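Local coordinates for protein rhamnonate dehydratase (Gibberella zeae PH-1, PDB 3FXG) that probably dehydrates rhamnonate in the manner of the enolase superfamily, with a magnesium ion bound at the end of its barrel domain, at residues W246-L251 with I294-V299; E275-Y278 with G282-K285. All blocks are in the same frame, centred on the assembly; numbering follows the deposited sequence.

Contact 1. Residues W246-L251 with I294-V299; sequences WWEECL and IIQPDV. With MG (magnesium ion), chain I.
Gln296 NE2 donates to Glu248 OE1 at 2.8 Å, reaching the oxygen from above the carboxylate plane, 75° out of it, with the amide and carboxylate planes turned 71° from each other. The same oxygen takes a second hydrogen bond from two residues earlier, from Trp246 NE1 at 3.1 Å; the N-H points at the anti lone pair, and the oxygen lies close to the indole plane. The other oxygen, Glu248 OE2, binds the magnesium ion at 2.2 Å; Asp222, Glu275 and two waters are its further ligands. The carboxylate reaches the metal because the Glu248 chain is stretched, chi1 (-172°) placing CG opposite the backbone N. Farther from the ion, Ile294 CD1 sits over one face of the Trp246 six-membered ring, 4.0 Å from its centroid, a CH-pi contact. Behind Gln296, its OE1 is hydrogen-bonded to Thr272 on the intervening strand 270-273, which fixes which end of the amide turns to Glu248. Two N-H donors and the salt-bridging Lys185 on OE1, and a metal on OE2, should together favour a charged carboxylate and limit its rotation, consistent with a metal ligand at the strand ends of an enolase-superfamily barrel.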
loop_
_atom_site.group_PDB
_atom_site.type_symbol
_atom_site.label_atom_id
_atom_site.label_comp_id
_atom_site.label_asym_id
_atom_site.label_seq_id
_atom_site.Cartn_x
_atom_site.Cartn_y
_atom_site.Cartn_z
ATOM N N TRP A 246 -18.081 21.647 -10.288
ATOM C CA TRP A 246 -17.852 20.213 -10.182
ATOM C C TRP A 246 -18.310 19.481 -11.433
ATOM O O TRP A 246 -19.165 19.967 -12.179
ATOM C CB TRP A 246 -18.517 19.616 -8.927
ATOM C CG TRP A 246 -20.003 19.328 -9.004
ATOM C CD1 TRP A 246 -20.634 18.450 -9.846
ATOM C CD2 TRP A 246 -21.023 19.860 -8.147
ATOM N NE1 TRP A 246 -21.980 18.402 -9.560
ATOM C CE2 TRP A 246 -22.244 19.257 -8.522
ATOM C CE3 TRP A 246 -21.021 20.787 -7.095
ATOM C CZ2 TRP A 246 -23.456 19.552 -7.881
ATOM C CZ3 TRP A 246 -22.227 21.081 -6.455
ATOM C CH2 TRP A 246 -23.426 20.463 -6.854
ATOM N N TRP A 247 -17.712 18.315 -11.657
ATOM C CA TRP A 247 -18.026 17.472 -12.802
ATOM C C TRP A 247 -18.776 16.260 -12.273
ATOM O O TRP A 247 -18.258 15.518 -11.430
ATOM C CB TRP A 247 -16.734 17.057 -13.504
ATOM C CG TRP A 247 -16.004 18.226 -14.095
ATOM C CD1 TRP A 247 -15.179 19.097 -13.444
ATOM C CD2 TRP A 247 -16.066 18.671 -15.454
ATOM N NE1 TRP A 247 -14.722 20.058 -14.315
ATOM C CE2 TRP A 247 -15.251 19.819 -15.557
ATOM C CE3 TRP A 247 -16.731 18.208 -16.599
ATOM C CZ2 TRP A 247 -15.083 20.515 -16.759
ATOM C CZ3 TRP A 247 -16.562 18.902 -17.798
ATOM C CH2 TRP A 247 -15.745 20.040 -17.864
ATOM N N GLU A 248 -19.989 16.063 -12.782
ATOM C CA GLU A 248 -20.866 14.990 -12.324
ATOM C C GLU A 248 -20.984 13.737 -13.190
ATOM O O GLU A 248 -21.140 13.810 -14.409
ATOM C CB GLU A 248 -22.261 15.574 -12.086
ATOM C CG GLU A 248 -23.246 14.626 -11.430
ATOM C CD GLU A 248 -24.478 15.350 -10.922
ATOM O OE1 GLU A 248 -24.323 16.452 -10.352
ATOM O OE2 GLU A 248 -25.595 14.818 -11.081
ATOM N N GLU A 249 -20.932 12.587 -12.520
ATOM C CA GLU A 249 -21.041 11.272 -13.148
ATOM C C GLU A 249 -20.275 11.147 -14.461
ATOM O O GLU A 249 -20.833 10.742 -15.482
ATOM C CB GLU A 249 -22.519 10.912 -13.367
ATOM C CG GLU A 249 -22.790 9.412 -13.236
ATOM C CD GLU A 249 -24.263 9.037 -13.352
ATOM O OE1 GLU A 249 -24.596 7.876 -13.028
ATOM O OE2 GLU A 249 -25.084 9.885 -13.772
ATOM N N CYS A 250 -18.991 11.491 -14.429
ATOM C CA CYS A 250 -18.143 11.409 -15.614
ATOM C C CYS A 250 -17.968 9.979 -16.099
ATOM O O CYS A 250 -17.921 9.727 -17.301
ATOM C CB CYS A 250 -16.759 11.984 -15.323
ATOM S SG CYS A 250 -16.748 13.735 -14.936
ATOM N N LEU A 251 -17.875 9.044 -15.159
ATOM C CA LEU A 251 -17.668 7.643 -15.502
ATOM C C LEU A 251 -18.891 6.754 -15.346
ATOM O O LEU A 251 -19.885 7.124 -14.715
ATOM C CB LEU A 251 -16.545 7.061 -14.638
ATOM C CG LEU A 251 -15.221 7.831 -14.598
ATOM C CD1 LEU A 251 -14.248 7.118 -13.655
ATOM C CD2 LEU A 251 -14.638 7.930 -15.997
ATOM N N ILE A 294 -18.841 14.741 -3.534
ATOM C CA ILE A 294 -20.263 14.643 -3.223
ATOM C C ILE A 294 -20.832 13.342 -3.777
ATOM O O ILE A 294 -20.521 12.961 -4.905
ATOM C CB ILE A 294 -21.073 15.797 -3.869
ATOM C CG1 ILE A 294 -20.536 17.152 -3.418
ATOM C CG2 ILE A 294 -22.551 15.675 -3.491
ATOM C CD1 ILE A 294 -21.262 18.325 -4.060
ATOM N N ILE A 295 -21.647 12.648 -2.989
ATOM C CA ILE A 295 -22.280 11.436 -3.491
ATOM C C ILE A 295 -23.738 11.821 -3.705
ATOM O O ILE A 295 -24.312 12.574 -2.912
ATOM C CB ILE A 295 -22.121 10.233 -2.528
ATOM C CG1 ILE A 295 -22.747 10.525 -1.168
ATOM C CG2 ILE A 295 -20.636 9.904 -2.387
ATOM C CD1 ILE A 295 -22.746 9.310 -0.245
ATOM N N GLN A 296 -24.336 11.309 -4.777
ATOM C CA GLN A 296 -25.691 11.703 -5.143
ATOM C C GLN A 296 -26.694 10.591 -5.429
ATOM O O GLN A 296 -27.097 10.387 -6.574
ATOM C CB GLN A 296 -25.593 12.616 -6.365
ATOM C CG GLN A 296 -24.568 13.736 -6.190
ATOM C CD GLN A 296 -24.170 14.389 -7.504
ATOM O OE1 GLN A 296 -23.633 13.733 -8.402
ATOM N NE2 GLN A 296 -24.424 15.689 -7.620
ATOM N N PRO A 297 -27.129 9.869 -4.391
ATOM C CA PRO A 297 -28.095 8.796 -4.628
ATOM C C PRO A 297 -29.474 9.357 -4.944
ATOM O O PRO A 297 -29.783 10.495 -4.585
ATOM C CB PRO A 297 -28.091 8.038 -3.306
ATOM C CG PRO A 297 -27.880 9.129 -2.312
ATOM C CD PRO A 297 -26.783 9.959 -2.962
ATOM N N ASP A 298 -30.289 8.563 -5.630
ATOM C CA ASP A 298 -31.661 8.955 -5.932
ATOM C C ASP A 298 -32.461 8.151 -4.911
ATOM O O ASP A 298 -32.358 6.926 -4.868
ATOM C CB ASP A 298 -32.055 8.551 -7.357
ATOM C CG ASP A 298 -33.453 9.016 -7.724
ATOM O OD1 ASP A 298 -34.417 8.595 -7.051
ATOM O OD2 ASP A 298 -33.592 9.808 -8.680
ATOM N N VAL A 299 -33.234 8.838 -4.077
ATOM C CA VAL A 299 -34.001 8.177 -3.030
ATOM C C VAL A 299 -35.005 7.152 -3.540
ATOM O O VAL A 299 -35.354 6.214 -2.825
ATOM C CB VAL A 299 -34.739 9.205 -2.146
ATOM C CG1 VAL A 299 -35.836 9.877 -2.933
ATOM C CG2 VAL A 299 -35.300 8.518 -0.910
HETATM MG MG MG I . -26.815 13.779 -12.635
HETATM O O HOH W 1 -26.036 12.356 -14.245
HETATM O O HOH W 2 -28.788 15.198 -12.137
#

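Contact 2. Residues E275-Y278 with G282-K285. With MG (magnesium ion), chain I.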
loop_
_atom_site.group_PDB
_atom_site.type_symbol
_atom_site.label_atom_id
_atom_site.label_comp_id
_atom_site.label_asym_id
_atom_site.label_seq_id
_atom_site.Cartn_x
_atom_site.Cartn_y
_atom_site.Cartn_z
ATOM N N GLU A 275 -25.966 8.706 -8.607
ATOM C CA GLU A 275 -27.388 8.534 -8.880
ATOM C C GLU A 275 -27.720 7.146 -9.416
ATOM O O GLU A 275 -28.859 6.697 -9.313
ATOM C CB GLU A 275 -27.911 9.628 -9.817
ATOM C CG GLU A 275 -27.370 9.629 -11.229
ATOM C CD GLU A 275 -27.753 10.903 -11.968
ATOM O OE1 GLU A 275 -28.372 10.814 -13.053
ATOM O OE2 GLU A 275 -27.434 11.998 -11.449
ATOM N N HIS A 276 -26.726 6.453 -9.963
ATOM C CA HIS A 276 -26.965 5.107 -10.462
ATOM C C HIS A 276 -26.246 4.033 -9.649
ATOM O O HIS A 276 -25.844 2.999 -10.179
ATOM C CB HIS A 276 -26.600 5.013 -11.941
ATOM C CG HIS A 276 -27.439 5.895 -12.812
ATOM N ND1 HIS A 276 -27.005 7.119 -13.272
ATOM C CD2 HIS A 276 -28.711 5.755 -13.256
ATOM C CE1 HIS A 276 -27.973 7.697 -13.962
ATOM N NE2 HIS A 276 -29.019 6.890 -13.967
ATOM N N GLU A 277 -26.089 4.293 -8.353
ATOM C CA GLU A 277 -25.467 3.344 -7.430
ATOM C C GLU A 277 -26.568 2.951 -6.433
ATOM O O GLU A 277 -27.507 3.717 -6.217
ATOM C CB GLU A 277 -24.277 3.990 -6.715
ATOM C CG GLU A 277 -23.461 3.027 -5.866
ATOM C CD GLU A 277 -23.166 1.717 -6.583
ATOM O OE1 GLU A 277 -24.058 0.841 -6.624
ATOM O OE2 GLU A 277 -22.045 1.570 -7.116
ATOM N N TYR A 278 -26.453 1.772 -5.826
ATOM C CA TYR A 278 -27.490 1.279 -4.913
ATOM C C TYR A 278 -26.976 0.609 -3.640
ATOM O O TYR A 278 -25.890 0.033 -3.630
ATOM C CB TYR A 278 -28.372 0.267 -5.653
ATOM C CG TYR A 278 -28.724 0.665 -7.070
ATOM C CD1 TYR A 278 -29.978 1.189 -7.380
ATOM C CD2 TYR A 278 -27.789 0.541 -8.099
ATOM C CE1 TYR A 278 -30.292 1.581 -8.683
ATOM C CE2 TYR A 278 -28.091 0.932 -9.401
ATOM C CZ TYR A 278 -29.343 1.451 -9.685
ATOM O OH TYR A 278 -29.633 1.838 -10.972
ATOM N N GLY A 282 -23.162 -0.461 -1.895
ATOM C CA GLY A 282 -22.727 0.176 -3.119
ATOM C C GLY A 282 -22.085 1.516 -2.820
ATOM O O GLY A 282 -21.039 1.854 -3.373
ATOM N N PHE A 283 -22.699 2.279 -1.923
ATOM C CA PHE A 283 -22.181 3.596 -1.581
ATOM C C PHE A 283 -20.930 3.619 -0.714
ATOM O O PHE A 283 -20.170 4.589 -0.755
ATOM C CB PHE A 283 -23.299 4.434 -0.953
ATOM C CG PHE A 283 -24.254 4.982 -1.969
ATOM C CD1 PHE A 283 -23.913 6.108 -2.720
ATOM C CD2 PHE A 283 -25.437 4.316 -2.259
ATOM C CE1 PHE A 283 -24.733 6.556 -3.752
ATOM C CE2 PHE A 283 -26.265 4.753 -3.291
ATOM C CZ PHE A 283 -25.909 5.875 -4.039
ATOM N N ARG A 284 -20.689 2.559 0.052
ATOM C CA ARG A 284 -19.496 2.533 0.895
ATOM C C ARG A 284 -18.251 2.699 0.019
ATOM O O ARG A 284 -17.257 3.301 0.437
ATOM C CB ARG A 284 -19.413 1.223 1.691
ATOM C CG ARG A 284 -18.763 0.059 0.960
ATOM C CD ARG A 284 -18.858 -1.227 1.790
ATOM N NE ARG A 284 -18.136 -2.338 1.164
ATOM C CZ ARG A 284 -18.164 -3.592 1.605
ATOM N NH1 ARG A 284 -18.879 -3.905 2.678
ATOM N NH2 ARG A 284 -17.475 -4.536 0.975
ATOM N N LYS A 285 -18.322 2.177 -1.203
ATOM C CA LYS A 285 -17.214 2.262 -2.151
ATOM C C LYS A 285 -16.959 3.680 -2.656
ATOM O O LYS A 285 -15.821 4.041 -2.955
ATOM C CB LYS A 285 -17.469 1.340 -3.346
ATOM C CG LYS A 285 -17.129 -0.112 -3.074
ATOM C CD LYS A 285 -15.650 -0.236 -2.739
ATOM C CE LYS A 285 -15.219 -1.677 -2.625
ATOM N NZ LYS A 285 -13.779 -1.775 -2.269
HETATM MG MG MG I . -26.815 13.779 -12.635
HETATM O O HOH W 3 -20.040 0.759 -5.538
HETATM O O HOH W 2 -28.788 15.198 -12.137
HETATM O O HOH W 1 -26.036 12.356 -14.245
#
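Gly282, in the first turn of helix 279-287, packs against the loop that leads into that helix: Gly282 CA makes a C-H...O contact with Tyr278 O at 3.2 Å, and Glu277 CG rests 3.7 Å from Gly282 C. With no side chain at Gly282, loop and helix come this close. One water joins the two sides, donating to Gly282 O at 2.6 Å and to Glu277 OE2 at 2.7 Å. The chain of Glu277 bends at chi2 (45°), which folds the carboxylate back toward its own backbone, where OE1 accepts from Tyr278 N at 2.7 Å through its anti lone pair; Lys126 forms a salt bridge with the same oxygen. Next along the helix, Phe283 turns one ring face to the Glu277 side chain, whose CG stands over the ring centre. Glu277 CB lies over the same face, 4.1 Å from the centroid, in a CH-pi contact, while Phe283 CE2 comes within 3.3 Å of Glu277 O. Arg284 and Lys285 turn to other partners, both forming salt bridges with Asp257 of a second subunit. The contact thus ties the loop after strand 270-273, which supplies the magnesium ligand Glu275, to the start of helix 279-287, a beta-to-alpha connection of the barrel; Phe283 also packs on Val311 of helix 305-316.

The two contacts have centres 10 Å apart and meet at the magnesium ion, to which each contributes a glutamate: Glu248 OE2 and Glu275 OE2 lie 3.4 Å from each other, a closeness of like charges that the shared cation would offset. One of the two metal-bound waters also donates to Glu249 OE2 at 2.7 Å, tying contact 1 to the ion a second time. A further bridge is the probable hydrogen bond between Glu249 OE1 and His276 ND1, 2.5 Å long. Away from the ion, Pro297 CB of contact 1 packs 3.2 Å from Phe283 CZ of contact 2. Along the chain, 275-278 and 282-285 fall between 246-251 and 294-299, so successive parts of the barrel domain converge on one metal site.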